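Local atomic coordinates of foldase protein PrsA (Bacillus subtilis, PDB entry 4WO7), a protein that assists the post-translocational folding of secreted proteins outside the cell and catalyses cis-trans isomerisation of peptidyl-proline bonds. Residues L37-Q42 and V88-L93; L93-A98 and Q226-N231; I102-A107 and E218-V223; E114-K119 and E207-Y212; E135-L140 and Y200-K205. One frame throughout, in Å; residues are numbered along the deposited sequence.

Contact 1: L37-Q42 and V88-L93; sequences LTQLVQ and VKYELL
In the helical domain that flanks the prolyl isomerase part of this foldase, helices 21-49 and 81-101 are joined through Tyr90, whose ring reaches Gln39 and Gln42 across the gap. The nearest CA atoms, of Gln39 and Tyr90, are 8.0 Å apart, so a long aromatic side chain suits the space between the helices. With CG of Tyr90 anti to the backbone N, chi1 176° carries the ring across to Gln39 and Gln42. The two glutamines, nearly one turn apart, use it differently. Gln39 lies over one face: its CG sits 3.9 Å from the ring centroid and close to the ring normal, a CH-pi contact. The extended chain then carries the amide along that face, its plane only 18° from the ring, with NE2 3.9 Å from CD2 of Tyr90. That NE2 finds its polar partner in Gln87 OE1. Gln42 instead comes to the ring edge, where its OE1 accepts a hydrogen bond from the phenol OH. Its NE2 is bonded to Gln235 of helix 231-244, so the two ends of one amide tie three helices together. Behind the contact, Leu37, Leu40 and Val41 pack against Ala12, Asn27 and Val19 of the second subunit. The phenol OH of Tyr90 lies 2.5 Å from Gln42 OE1, tilted 32° from the carbonyl plane.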
# COMPACT_ATOMS: atom_id res chain seq x y z
N LEU A 37 -4.56 19.99 2.51
CA LEU A 37 -4.69 21.11 3.45
C LEU A 37 -3.68 20.95 4.58
O LEU A 37 -3.13 21.93 5.07
CB LEU A 37 -6.10 21.21 4.02
CG LEU A 37 -6.29 22.32 5.06
CD1 LEU A 37 -5.98 23.69 4.47
CD2 LEU A 37 -7.69 22.30 5.64
N THR A 38 -3.47 19.71 4.99
CA THR A 38 -2.54 19.41 6.07
C THR A 38 -1.11 19.79 5.68
O THR A 38 -0.39 20.43 6.45
CB THR A 38 -2.59 17.91 6.45
OG1 THR A 38 -3.90 17.58 6.94
CG2 THR A 38 -1.56 17.56 7.53
N GLN A 39 -0.72 19.42 4.47
CA GLN A 39 0.63 19.69 3.99
C GLN A 39 0.84 21.19 3.82
O GLN A 39 1.86 21.74 4.25
CB GLN A 39 0.89 18.98 2.66
CG GLN A 39 2.21 19.33 2.00
CD GLN A 39 2.49 18.48 0.77
OE1 GLN A 39 1.72 17.58 0.44
NE2 GLN A 39 3.60 18.75 0.10
N LEU A 40 -0.14 21.85 3.22
CA LEU A 40 -0.07 23.29 2.97
C LEU A 40 0.12 24.10 4.25
O LEU A 40 0.95 25.00 4.32
CB LEU A 40 -1.34 23.77 2.27
CG LEU A 40 -1.54 23.36 0.81
CD1 LEU A 40 -2.94 23.73 0.34
CD2 LEU A 40 -0.48 24.00 -0.07
N VAL A 41 -0.67 23.75 5.25
CA VAL A 41 -0.64 24.43 6.53
C VAL A 41 0.67 24.14 7.26
O VAL A 41 1.30 25.05 7.82
CB VAL A 41 -1.87 24.03 7.36
CG1 VAL A 41 -1.72 24.43 8.81
CG2 VAL A 41 -3.12 24.65 6.75
N GLN A 42 1.08 22.88 7.28
CA GLN A 42 2.33 22.51 7.94
C GLN A 42 3.57 23.14 7.31
O GLN A 42 4.48 23.58 8.01
CB GLN A 42 2.49 20.99 7.96
CG GLN A 42 1.59 20.28 8.95
CD GLN A 42 1.77 18.78 8.95
OE1 GLN A 42 2.64 18.24 8.26
NE2 GLN A 42 0.94 18.09 9.73
N VAL A 88 10.70 18.31 -1.22
CA VAL A 88 11.92 18.09 -0.47
C VAL A 88 12.00 19.09 0.68
O VAL A 88 12.40 18.74 1.79
CB VAL A 88 13.17 18.20 -1.38
CG1 VAL A 88 14.45 18.35 -0.55
CG2 VAL A 88 13.25 16.99 -2.30
N LYS A 89 11.63 20.34 0.40
CA LYS A 89 11.64 21.36 1.44
C LYS A 89 10.69 20.96 2.56
O LYS A 89 11.00 21.14 3.74
CB LYS A 89 11.25 22.73 0.87
CG LYS A 89 11.27 23.84 1.92
CD LYS A 89 10.93 25.21 1.36
CE LYS A 89 11.11 26.26 2.44
NZ LYS A 89 10.64 27.61 2.01
N TYR A 90 9.55 20.41 2.19
CA TYR A 90 8.56 19.96 3.16
C TYR A 90 9.11 18.84 4.03
O TYR A 90 8.93 18.86 5.25
CB TYR A 90 7.27 19.53 2.46
CG TYR A 90 6.23 18.96 3.40
CD1 TYR A 90 5.77 19.69 4.49
CD2 TYR A 90 5.68 17.71 3.17
CE1 TYR A 90 4.82 19.18 5.34
CE2 TYR A 90 4.71 17.19 4.02
CZ TYR A 90 4.29 17.93 5.10
OH TYR A 90 3.33 17.43 5.95
N GLU A 91 9.79 17.86 3.43
CA GLU A 91 10.38 16.78 4.22
C GLU A 91 11.43 17.33 5.18
O GLU A 91 11.47 16.95 6.36
CB GLU A 91 11.00 15.71 3.32
CG GLU A 91 11.48 14.49 4.11
CD GLU A 91 12.07 13.39 3.23
OE1 GLU A 91 12.93 13.71 2.38
OE2 GLU A 91 11.69 12.22 3.41
N LEU A 92 12.29 18.22 4.70
CA LEU A 92 13.35 18.78 5.53
C LEU A 92 12.74 19.57 6.70
O LEU A 92 13.26 19.53 7.81
CB LEU A 92 14.28 19.69 4.72
CG LEU A 92 15.16 19.02 3.65
CD1 LEU A 92 15.91 20.06 2.82
CD2 LEU A 92 16.15 18.05 4.27
N LEU A 93 11.65 20.28 6.43
CA LEU A 93 10.95 21.00 7.49
C LEU A 93 10.38 20.07 8.56
O LEU A 93 10.57 20.29 9.75
CB LEU A 93 9.82 21.85 6.92
CG LEU A 93 10.25 23.11 6.17
CD1 LEU A 93 9.05 23.70 5.44
CD2 LEU A 93 10.84 24.14 7.13

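Contact 2: L93-A98 and Q226-N231; sequences LTQKAA and QKLNDN
Gln95 and Ala98 of helix 81-101 receive Leu228, near the C-terminal end of helix 216-228, ahead of the short turn to helix 231-244; the contact thus brings two parts of the helical domain, far apart in sequence, side by side. One polar bond is made. Gln95 NE2 donates to the backbone O of Leu228 at 3.2 Å, with an N-H...O angle of 155°. The oxygen lies almost in the plane of the Gln95 amide, and the donor approaches it well off the line of the C=O bond, at 138°. Carbonyls near the C-terminal end of a helix commonly lack an amide one turn further on, and a glutamine can supply an N-H from outside. Its chain reaches the target by bending at chi2 (-74°), which swings the amide toward Leu228.

The remaining contacts are van der Waals. Leu228 runs past the oxygen end of that amide, its CB 3.9 Å and its CD2 3.8 Å from Gln95 OE1. Val234 of helix 231-244 also touches the Gln95 side chain. Just beyond the turn, Asp230 N-caps that helix, OD1 making a weak bond to Ala232 N. Ala98 suits its place because a single methyl leaves the leucine branch room to come close to the helix: Ala98 CB meets Leu228 CD2 at 3.7 Å.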
# COMPACT_ATOMS: atom_id res chain seq x y z
N LEU A 93 11.65 20.28 6.43
CA LEU A 93 10.95 21.00 7.49
C LEU A 93 10.38 20.07 8.56
O LEU A 93 10.57 20.29 9.75
CB LEU A 93 9.82 21.85 6.92
CG LEU A 93 10.25 23.11 6.17
CD1 LEU A 93 9.05 23.70 5.44
CD2 LEU A 93 10.84 24.14 7.13
N THR A 94 9.68 19.02 8.12
CA THR A 94 9.07 18.08 9.06
C THR A 94 10.17 17.35 9.83
O THR A 94 9.96 16.89 10.96
CB THR A 94 8.17 17.06 8.33
OG1 THR A 94 8.92 16.40 7.30
CG2 THR A 94 6.96 17.75 7.71
N GLN A 95 11.34 17.24 9.21
CA GLN A 95 12.49 16.61 9.86
C GLN A 95 13.02 17.51 10.97
O GLN A 95 13.34 17.05 12.07
CB GLN A 95 13.58 16.33 8.83
CG GLN A 95 13.34 15.09 8.01
CD GLN A 95 13.58 13.82 8.80
OE1 GLN A 95 14.67 13.59 9.32
NE2 GLN A 95 12.54 13.02 8.94
N LYS A 96 13.12 18.80 10.67
CA LYS A 96 13.63 19.77 11.62
C LYS A 96 12.67 19.90 12.79
O LYS A 96 13.08 20.02 13.94
CB LYS A 96 13.88 21.12 10.95
CG LYS A 96 15.18 21.17 10.16
CD LYS A 96 15.53 22.58 9.72
CE LYS A 96 16.99 22.69 9.33
NZ LYS A 96 17.34 24.08 8.94
N ALA A 97 11.37 19.87 12.48
CA ALA A 97 10.34 19.92 13.50
C ALA A 97 10.45 18.71 14.42
O ALA A 97 10.34 18.85 15.64
CB ALA A 97 8.95 19.95 12.86
N ALA A 98 10.68 17.54 13.84
CA ALA A 98 10.81 16.31 14.62
C ALA A 98 12.04 16.29 15.53
O ALA A 98 11.99 15.81 16.66
CB ALA A 98 10.85 15.12 13.69
N GLN A 226 16.37 6.44 13.94
CA GLN A 226 15.35 5.43 13.74
C GLN A 226 13.95 6.02 13.89
O GLN A 226 13.02 5.67 13.16
CB GLN A 226 15.56 4.26 14.70
CG GLN A 226 14.64 3.08 14.43
CD GLN A 226 14.75 1.99 15.47
OE1 GLN A 226 15.06 2.24 16.63
NE2 GLN A 226 14.47 0.76 15.06
N LYS A 227 13.79 6.93 14.85
CA LYS A 227 12.50 7.56 15.08
C LYS A 227 12.21 8.58 13.98
O LYS A 227 11.06 8.95 13.76
CB LYS A 227 12.45 8.25 16.45
CG LYS A 227 12.33 7.28 17.61
CD LYS A 227 12.06 8.00 18.92
CE LYS A 227 11.90 7.02 20.08
NZ LYS A 227 11.59 7.71 21.37
N LEU A 228 13.26 9.03 13.30
CA LEU A 228 13.12 9.99 12.21
C LEU A 228 12.66 9.35 10.90
O LEU A 228 12.20 10.05 10.00
CB LEU A 228 14.43 10.75 12.01
CG LEU A 228 14.69 11.80 13.09
CD1 LEU A 228 16.13 12.31 13.06
CD2 LEU A 228 13.72 12.97 12.94
N ASN A 229 12.79 8.03 10.80
CA ASN A 229 12.35 7.31 9.60
C ASN A 229 11.01 6.60 9.82
O ASN A 229 10.57 5.82 8.97
CB ASN A 229 13.42 6.31 9.17
CG ASN A 229 14.69 6.99 8.70
OD1 ASN A 229 14.86 7.28 7.51
ND2 ASN A 229 15.60 7.27 9.63
N ASP A 230 10.38 6.89 10.95
CA ASP A 230 9.01 6.44 11.21
C ASP A 230 8.12 7.67 11.06
O ASP A 230 8.16 8.58 11.89
CB ASP A 230 8.87 5.83 12.61
CG ASP A 230 7.43 5.54 12.97
OD1 ASP A 230 6.65 5.19 12.06
OD2 ASP A 230 7.08 5.67 14.16
N ASN A 231 7.33 7.70 9.99
CA ASN A 231 6.57 8.89 9.65
C ASN A 231 5.49 9.21 10.68
O ASN A 231 5.09 10.37 10.83
CB ASN A 231 5.96 8.75 8.25
CG ASN A 231 5.44 10.07 7.70
OD1 ASN A 231 5.86 11.14 8.15
ND2 ASN A 231 4.64 10.00 6.65

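Contact 3: I102-A107 and E218-V223; sequences IKVTDA and ELKSEV
Val104 is turned with CG1 anti to its own carbonyl carbon (chi1 -40°) and CG2 between that carbon and the backbone N, so its two methyls spread toward Val223 and Lys220, neighbours on one flank of a helix. Lys220 answers with CG anti to the backbone N (chi1 -165°) and a chain extended from there on, which brings its methylenes across Val104. CG2 of Val104 lies against CG and CE of Lys220, so the valine methyl rests on alternate carbons of the chain. The lysine suits this exposed margin because its aliphatic length can cover an apolar group while its ammonium stays at the surface; CE of Lys220 also passes 3.7 Å from Val104 O. On the inner side the other methyl, CG1 of Val104, meets Val223 CG1 at 3.6 Å, an apolar pair with Val223 buried. The strand-like backbone of Val104, a comfortable setting for a beta-branched residue, belongs to the link between helices 81-101 and 106-113, and this contact lays that link along helix 216-228, which returns from the prolyl isomerase domain. The next helix begins at once: Thr105 is its N-cap, OG1 accepting from Asp108 N. Around the same flank, Tyr112 of that helix touches Val223, and Ile109 touches Lys220. Asp106 forms a salt bridge with Lys216, and its OD1 stays 5.0 Å from Lys220 NZ; at that distance any attraction is probably weak.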
# COMPACT_ATOMS: atom_id res chain seq x y z
N ILE A 102 11.08 15.67 19.14
CA ILE A 102 11.31 14.29 19.58
C ILE A 102 12.39 14.24 20.64
O ILE A 102 13.45 14.86 20.50
CB ILE A 102 11.74 13.36 18.43
CG1 ILE A 102 10.59 13.19 17.43
CG2 ILE A 102 12.19 11.98 18.98
CD1 ILE A 102 10.98 12.44 16.18
N LYS A 103 12.12 13.52 21.72
CA LYS A 103 13.10 13.29 22.78
C LYS A 103 13.25 11.79 23.05
O LYS A 103 12.26 11.11 23.34
CB LYS A 103 12.69 14.05 24.04
CG LYS A 103 12.60 15.54 23.78
CD LYS A 103 12.16 16.30 25.00
CE LYS A 103 12.07 17.79 24.71
NZ LYS A 103 11.69 18.58 25.92
N VAL A 104 14.47 11.27 22.95
CA VAL A 104 14.71 9.87 23.30
C VAL A 104 15.17 9.81 24.76
O VAL A 104 16.06 10.55 25.18
CB VAL A 104 15.78 9.15 22.40
CG1 VAL A 104 15.63 9.57 20.96
CG2 VAL A 104 17.21 9.43 22.83
N THR A 105 14.48 8.98 25.53
CA THR A 105 14.82 8.76 26.93
C THR A 105 15.95 7.75 27.03
O THR A 105 16.31 7.12 26.03
CB THR A 105 13.61 8.26 27.71
OG1 THR A 105 13.22 6.98 27.19
CG2 THR A 105 12.46 9.24 27.56
N ASP A 106 16.52 7.60 28.22
CA ASP A 106 17.55 6.59 28.45
C ASP A 106 16.94 5.20 28.46
O ASP A 106 17.63 4.21 28.24
CB ASP A 106 18.29 6.85 29.76
CG ASP A 106 19.11 8.10 29.71
OD1 ASP A 106 18.93 8.84 28.72
OD2 ASP A 106 20.00 8.30 30.57
N ALA A 107 15.63 5.13 28.71
CA ALA A 107 14.93 3.87 28.61
C ALA A 107 14.98 3.41 27.17
O ALA A 107 15.21 2.24 26.89
CB ALA A 107 13.49 4.01 29.08
N GLU A 218 26.45 7.05 21.01
CA GLU A 218 26.24 6.64 19.62
C GLU A 218 24.89 5.97 19.45
O GLU A 218 24.25 6.13 18.41
CB GLU A 218 27.36 5.70 19.13
CG GLU A 218 28.68 6.39 18.83
CD GLU A 218 28.52 7.46 17.76
OE1 GLU A 218 27.77 7.22 16.79
OE2 GLU A 218 29.14 8.54 17.90
N LEU A 219 24.44 5.23 20.46
CA LEU A 219 23.15 4.56 20.35
C LEU A 219 22.01 5.57 20.43
O LEU A 219 20.98 5.38 19.79
CB LEU A 219 23.00 3.50 21.44
CG LEU A 219 23.95 2.31 21.29
CD1 LEU A 219 23.70 1.28 22.38
CD2 LEU A 219 23.89 1.68 19.90
N LYS A 220 22.20 6.63 21.20
CA LYS A 220 21.19 7.68 21.28
C LYS A 220 20.99 8.27 19.88
O LYS A 220 19.87 8.53 19.45
CB LYS A 220 21.59 8.77 22.27
CG LYS A 220 20.43 9.66 22.66
CD LYS A 220 20.81 10.71 23.69
CE LYS A 220 19.58 11.41 24.25
NZ LYS A 220 19.95 12.38 25.32
N SER A 221 22.10 8.48 19.17
CA SER A 221 22.06 9.06 17.84
C SER A 221 21.37 8.10 16.89
O SER A 221 20.63 8.52 16.00
CB SER A 221 23.47 9.39 17.35
OG SER A 221 24.01 10.50 18.06
N GLU A 222 21.60 6.80 17.09
CA GLU A 222 20.94 5.78 16.28
C GLU A 222 19.44 5.69 16.56
O GLU A 222 18.65 5.54 15.63
CB GLU A 222 21.57 4.41 16.52
CG GLU A 222 22.92 4.21 15.87
CD GLU A 222 23.37 2.76 15.94
OE1 GLU A 222 22.60 1.88 15.51
OE2 GLU A 222 24.49 2.50 16.43
N VAL A 223 19.05 5.78 17.84
CA VAL A 223 17.64 5.73 18.19
C VAL A 223 16.90 6.87 17.52
O VAL A 223 15.82 6.67 16.96
CB VAL A 223 17.39 5.82 19.73
CG1 VAL A 223 15.91 6.09 20.04
CG2 VAL A 223 17.87 4.56 20.45

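Contact 4: E114-K119 and E207-Y212; sequences EGLKGK and EERGKY
Leu116 to Lys119 form a type II beta turn, closed by Lys119 N bonding to Leu116 O at 3.1 Å, and the loop 207-212 passes beside it, bringing the CA atoms of Lys119 and Arg209 to 6.6 Å. Glycine fits both turning points of the first segment: Gly118 has the positive phi (75°) found at the third position of a type II turn, which glycine adopts most easily, and at Gly115 (phi 131°) a CB would collide with the preceding carbonyl O. Arg209 carries the contact. Its chain bends at chi2 (-116°) and lies along the turn, CB 3.6 Å from Lys119 O and CD 3.3 Å from Leu116 O. The guanidinium then leans over the Leu116-Lys117 peptide, tilted to it, with Leu116 C 3.5 Å above its plane and toward its rim. CZ of Arg209 comes 3.6 Å from Lys117 N, and the guanidinium is not hydrogen-bonded to the turn. Leu116 CB comes within van der Waals distance of Arg209 NE, 3.9 Å away. Arg209 also makes a cation-pi contact with Trp113, a use of both charge and length. A serine in its place would probably leave Trp113 without its cationic partner and the peptide of the turn without the group that lies over it. The two segments are the connections by which strands 119-127 and 200-207 of the prolyl isomerase domain meet helices 106-113 and 216-228; Trp167 of strand 164-169 packs on Leu116, and Tyr212 sets its ring edge-to-face with Trp113.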
# COMPACT_ATOMS: atom_id res chain seq x y z
N GLU A 114 20.01 -3.35 24.69
CA GLU A 114 19.49 -4.71 24.84
C GLU A 114 18.58 -4.98 23.64
O GLU A 114 17.48 -4.44 23.55
CB GLU A 114 18.78 -4.88 26.18
CG GLU A 114 17.49 -4.08 26.31
CD GLU A 114 17.15 -3.75 27.75
OE1 GLU A 114 17.87 -4.20 28.67
OE2 GLU A 114 16.15 -3.04 27.97
N GLY A 115 19.03 -5.85 22.75
CA GLY A 115 18.35 -6.05 21.48
C GLY A 115 19.44 -5.98 20.43
O GLY A 115 19.28 -6.43 19.30
N LEU A 116 20.55 -5.35 20.83
CA LEU A 116 21.80 -5.38 20.09
C LEU A 116 22.65 -6.58 20.55
O LEU A 116 23.78 -6.78 20.09
CB LEU A 116 22.54 -4.04 20.28
CG LEU A 116 22.83 -3.15 19.06
CD1 LEU A 116 21.65 -3.02 18.10
CD2 LEU A 116 23.27 -1.76 19.53
N LYS A 117 22.12 -7.35 21.50
CA LYS A 117 22.78 -8.54 22.05
C LYS A 117 23.00 -9.66 21.03
O LYS A 117 22.06 -10.14 20.39
CB LYS A 117 22.00 -9.08 23.25
CG LYS A 117 22.72 -10.18 24.05
CD LYS A 117 21.82 -10.73 25.17
CE LYS A 117 22.45 -11.90 25.92
NZ LYS A 117 23.66 -11.51 26.69
N GLY A 118 24.26 -10.06 20.92
CA GLY A 118 24.65 -11.11 20.00
C GLY A 118 24.65 -10.61 18.58
O GLY A 118 24.70 -11.41 17.64
N LYS A 119 24.60 -9.29 18.42
CA LYS A 119 24.57 -8.65 17.10
C LYS A 119 25.88 -7.95 16.71
O LYS A 119 26.66 -7.54 17.57
CB LYS A 119 23.40 -7.67 17.09
CG LYS A 119 22.16 -8.21 16.44
CD LYS A 119 21.00 -7.20 16.61
CE LYS A 119 19.79 -7.55 15.73
NZ LYS A 119 18.58 -6.77 16.12
N GLU A 207 32.08 -3.32 13.69
CA GLU A 207 32.22 -3.18 15.12
C GLU A 207 31.56 -4.32 15.87
O GLU A 207 30.54 -4.87 15.42
CB GLU A 207 31.66 -1.83 15.59
CG GLU A 207 30.18 -1.54 15.29
CD GLU A 207 29.63 -0.37 16.11
OE1 GLU A 207 30.10 -0.17 17.26
OE2 GLU A 207 28.75 0.36 15.61
N GLU A 208 32.14 -4.66 17.01
CA GLU A 208 31.47 -5.51 17.96
C GLU A 208 30.62 -4.62 18.83
O GLU A 208 30.76 -3.39 18.85
CB GLU A 208 32.43 -6.32 18.84
CG GLU A 208 33.06 -7.51 18.18
CD GLU A 208 34.00 -8.22 19.12
OE1 GLU A 208 34.17 -7.72 20.26
OE2 GLU A 208 34.55 -9.27 18.75
N ARG A 209 29.71 -5.27 19.51
CA ARG A 209 28.69 -4.66 20.31
C ARG A 209 28.99 -4.07 21.69
O ARG A 209 28.29 -3.18 22.12
CB ARG A 209 27.62 -5.71 20.49
CG ARG A 209 26.35 -5.20 20.99
CD ARG A 209 26.07 -5.79 22.32
NE ARG A 209 25.13 -4.94 23.02
CZ ARG A 209 24.15 -5.39 23.78
NH1 ARG A 209 23.96 -6.69 23.96
NH2 ARG A 209 23.35 -4.53 24.34
N GLY A 210 30.01 -4.55 22.38
CA GLY A 210 30.01 -4.55 23.84
C GLY A 210 29.16 -3.58 24.67
O GLY A 210 27.94 -3.69 24.74
N LYS A 211 29.85 -2.65 25.34
CA LYS A 211 29.34 -2.03 26.57
C LYS A 211 28.43 -0.79 26.51
O LYS A 211 28.64 0.10 25.70
CB LYS A 211 30.57 -1.68 27.42
CG LYS A 211 30.59 -2.36 28.76
CD LYS A 211 31.90 -2.11 29.49
CE LYS A 211 32.55 -3.42 29.89
NZ LYS A 211 33.74 -3.20 30.75
N TYR A 212 27.45 -0.73 27.41
CA TYR A 212 26.59 0.45 27.57
C TYR A 212 27.43 1.47 28.35
O TYR A 212 28.44 1.10 28.93
CB TYR A 212 25.30 0.10 28.31
CG TYR A 212 24.26 1.20 28.40
CD1 TYR A 212 24.25 2.12 29.45
CD2 TYR A 212 23.26 1.30 27.44
CE1 TYR A 212 23.29 3.11 29.52
CE2 TYR A 212 22.30 2.29 27.50
CZ TYR A 212 22.31 3.19 28.54
OH TYR A 212 21.34 4.17 28.59

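Contact 5: E135-L140 and Y200-K205; sequences EVEKKL and YHIIKK
Ile202 meets Val136, Glu137 and Leu140 where helix 130-142 covers the antiparallel sheet of the parvulin-type prolyl isomerase domain. Helix and strand segments run in roughly the same direction, 26° apart, with axes 10.1 Å from each other, a spacing that a branched aliphatic residue can bridge. Each end of Ile202 has its own neighbour. Its CD1 reaches Val136 CG1 at 3.6 Å, while CG2 of Ile202, anti to the backbone N, faces Leu140 CD1 at 4.0 Å. An alanine here is likely to open a gap between sheet and helix and leave Val136 and Leu140 without their partner on the strand. Glu137 comes from the flank: its chain bends at chi2 (68°) and so brings the carboxylate back alongside the isoleucine.

The next shell fixes these groups. Ile202 is paired through backbone hydrogen bonds with Ile125 of strand 119-127, whose side chain also touches Val136, and Val190 packs on Ile202 from a loop. Helix 146-153 supports the covering helix, Tyr153 against Val136 and Leu149 against Leu140. The neighbouring strand residue, His201, points to the other side of the sheet, where its ring meets those of His124 and Phe178; paired histidines of this kind mark the active site in parvulins. At the flank of the contact, Glu137 OE1 lies 3.6 Å from Ile202 CG1.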
# COMPACT_ATOMS: atom_id res chain seq x y z
N GLU A 135 39.15 -8.15 -8.40
CA GLU A 135 39.49 -6.83 -8.91
C GLU A 135 39.33 -5.80 -7.79
O GLU A 135 40.19 -4.95 -7.58
CB GLU A 135 38.60 -6.45 -10.09
CG GLU A 135 38.84 -5.06 -10.65
CD GLU A 135 37.94 -4.74 -11.84
OE1 GLU A 135 36.95 -5.47 -12.04
OE2 GLU A 135 38.23 -3.76 -12.56
N VAL A 136 38.21 -5.93 -7.08
CA VAL A 136 37.89 -5.04 -5.97
C VAL A 136 38.78 -5.35 -4.77
O VAL A 136 39.17 -4.44 -4.04
CB VAL A 136 36.41 -5.17 -5.57
CG1 VAL A 136 36.09 -4.37 -4.32
CG2 VAL A 136 35.52 -4.75 -6.73
N GLU A 137 39.09 -6.63 -4.57
CA GLU A 137 39.96 -7.03 -3.48
C GLU A 137 41.33 -6.37 -3.67
O GLU A 137 41.96 -5.94 -2.71
CB GLU A 137 40.09 -8.55 -3.42
CG GLU A 137 40.68 -9.06 -2.11
CD GLU A 137 39.75 -8.83 -0.93
OE1 GLU A 137 38.55 -9.17 -1.05
OE2 GLU A 137 40.21 -8.32 0.11
N LYS A 138 41.78 -6.29 -4.92
CA LYS A 138 43.07 -5.68 -5.23
C LYS A 138 43.04 -4.16 -5.11
O LYS A 138 44.02 -3.54 -4.71
CB LYS A 138 43.57 -6.07 -6.62
CG LYS A 138 44.11 -7.48 -6.73
CD LYS A 138 44.51 -7.81 -8.15
CE LYS A 138 45.00 -9.24 -8.26
NZ LYS A 138 46.22 -9.48 -7.42
N LYS A 139 41.90 -3.56 -5.45
CA LYS A 139 41.77 -2.11 -5.33
C LYS A 139 41.77 -1.71 -3.86
O LYS A 139 42.28 -0.65 -3.49
CB LYS A 139 40.49 -1.65 -6.05
CG LYS A 139 40.70 -1.51 -7.55
CD LYS A 139 39.46 -1.01 -8.29
CE LYS A 139 39.79 -0.53 -9.69
NZ LYS A 139 40.58 0.73 -9.65
N LEU A 140 41.23 -2.57 -3.01
CA LEU A 140 41.29 -2.35 -1.57
C LEU A 140 42.73 -2.37 -1.05
O LEU A 140 43.15 -1.45 -0.35
CB LEU A 140 40.47 -3.40 -0.81
CG LEU A 140 38.96 -3.18 -0.77
CD1 LEU A 140 38.26 -4.42 -0.25
CD2 LEU A 140 38.64 -1.97 0.10
N TYR A 200 28.96 -12.65 -5.31
CA TYR A 200 30.14 -12.62 -4.44
C TYR A 200 30.22 -11.37 -3.57
O TYR A 200 29.97 -10.25 -4.02
CB TYR A 200 31.42 -12.74 -5.25
CG TYR A 200 31.71 -14.14 -5.71
CD1 TYR A 200 31.13 -14.67 -6.85
CD2 TYR A 200 32.58 -14.95 -4.98
CE1 TYR A 200 31.40 -15.96 -7.26
CE2 TYR A 200 32.86 -16.23 -5.38
CZ TYR A 200 32.27 -16.74 -6.51
OH TYR A 200 32.55 -18.03 -6.90
N HIS A 201 30.57 -11.61 -2.31
CA HIS A 201 30.58 -10.57 -1.29
C HIS A 201 31.98 -10.30 -0.77
O HIS A 201 32.78 -11.22 -0.59
CB HIS A 201 29.71 -10.96 -0.10
CG HIS A 201 28.26 -11.15 -0.44
ND1 HIS A 201 27.27 -10.42 0.16
CD2 HIS A 201 27.65 -11.99 -1.31
CE1 HIS A 201 26.10 -10.79 -0.33
NE2 HIS A 201 26.30 -11.74 -1.22
N ILE A 202 32.27 -9.02 -0.56
CA ILE A 202 33.40 -8.63 0.27
C ILE A 202 32.81 -7.99 1.52
O ILE A 202 32.19 -6.93 1.44
CB ILE A 202 34.35 -7.66 -0.43
CG1 ILE A 202 35.11 -8.38 -1.55
CG2 ILE A 202 35.38 -7.10 0.56
CD1 ILE A 202 35.77 -7.45 -2.54
N ILE A 203 33.01 -8.64 2.66
CA ILE A 203 32.41 -8.19 3.91
C ILE A 203 33.43 -7.53 4.80
O ILE A 203 34.55 -8.00 4.93
CB ILE A 203 31.77 -9.35 4.71
CG1 ILE A 203 31.00 -10.29 3.80
CG2 ILE A 203 30.86 -8.77 5.79
CD1 ILE A 203 30.45 -11.51 4.51
N LYS A 204 33.03 -6.42 5.41
CA LYS A 204 33.85 -5.75 6.40
C LYS A 204 33.06 -5.64 7.70
O LYS A 204 32.07 -4.91 7.77
CB LYS A 204 34.28 -4.36 5.94
CG LYS A 204 35.18 -3.63 6.93
CD LYS A 204 35.63 -2.28 6.40
CE LYS A 204 36.15 -1.38 7.52
NZ LYS A 204 36.20 0.05 7.12
N LYS A 205 33.51 -6.36 8.71
CA LYS A 205 32.89 -6.28 10.03
C LYS A 205 33.27 -4.96 10.66
O LYS A 205 34.46 -4.69 10.86
CB LYS A 205 33.35 -7.46 10.89
CG LYS A 205 32.61 -7.59 12.20
CD LYS A 205 33.00 -8.88 12.92
CE LYS A 205 32.78 -8.81 14.42
NZ LYS A 205 33.09 -10.14 15.01

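How the contacts relate
The contacts follow the molecule from its dimer side to its catalytic domain. Contacts 1 and 2 share helix 81-101, their centres about 12 Å apart. Contact 3 continues along the helix that also carries Leu228, and the centres of contacts 2 and 3 are about 13 Å apart; Leu228 CD2 lies 4.3 Å from Ile102 CD1 between them. Contact 4, its centre about 15 Å from that of contact 3, touches it where Leu219 CD2 meets Leu116 CD2 at 3.5 Å, and joins the helical domain to the sheet. Contact 5, its centre about 25 Å from that of contact 4, lies within the loop closed by contact 4 and beside the probable active-site histidine His201. The centres of contacts 1 and 5 are about 42 Å apart, on opposite sides of the chain's centre.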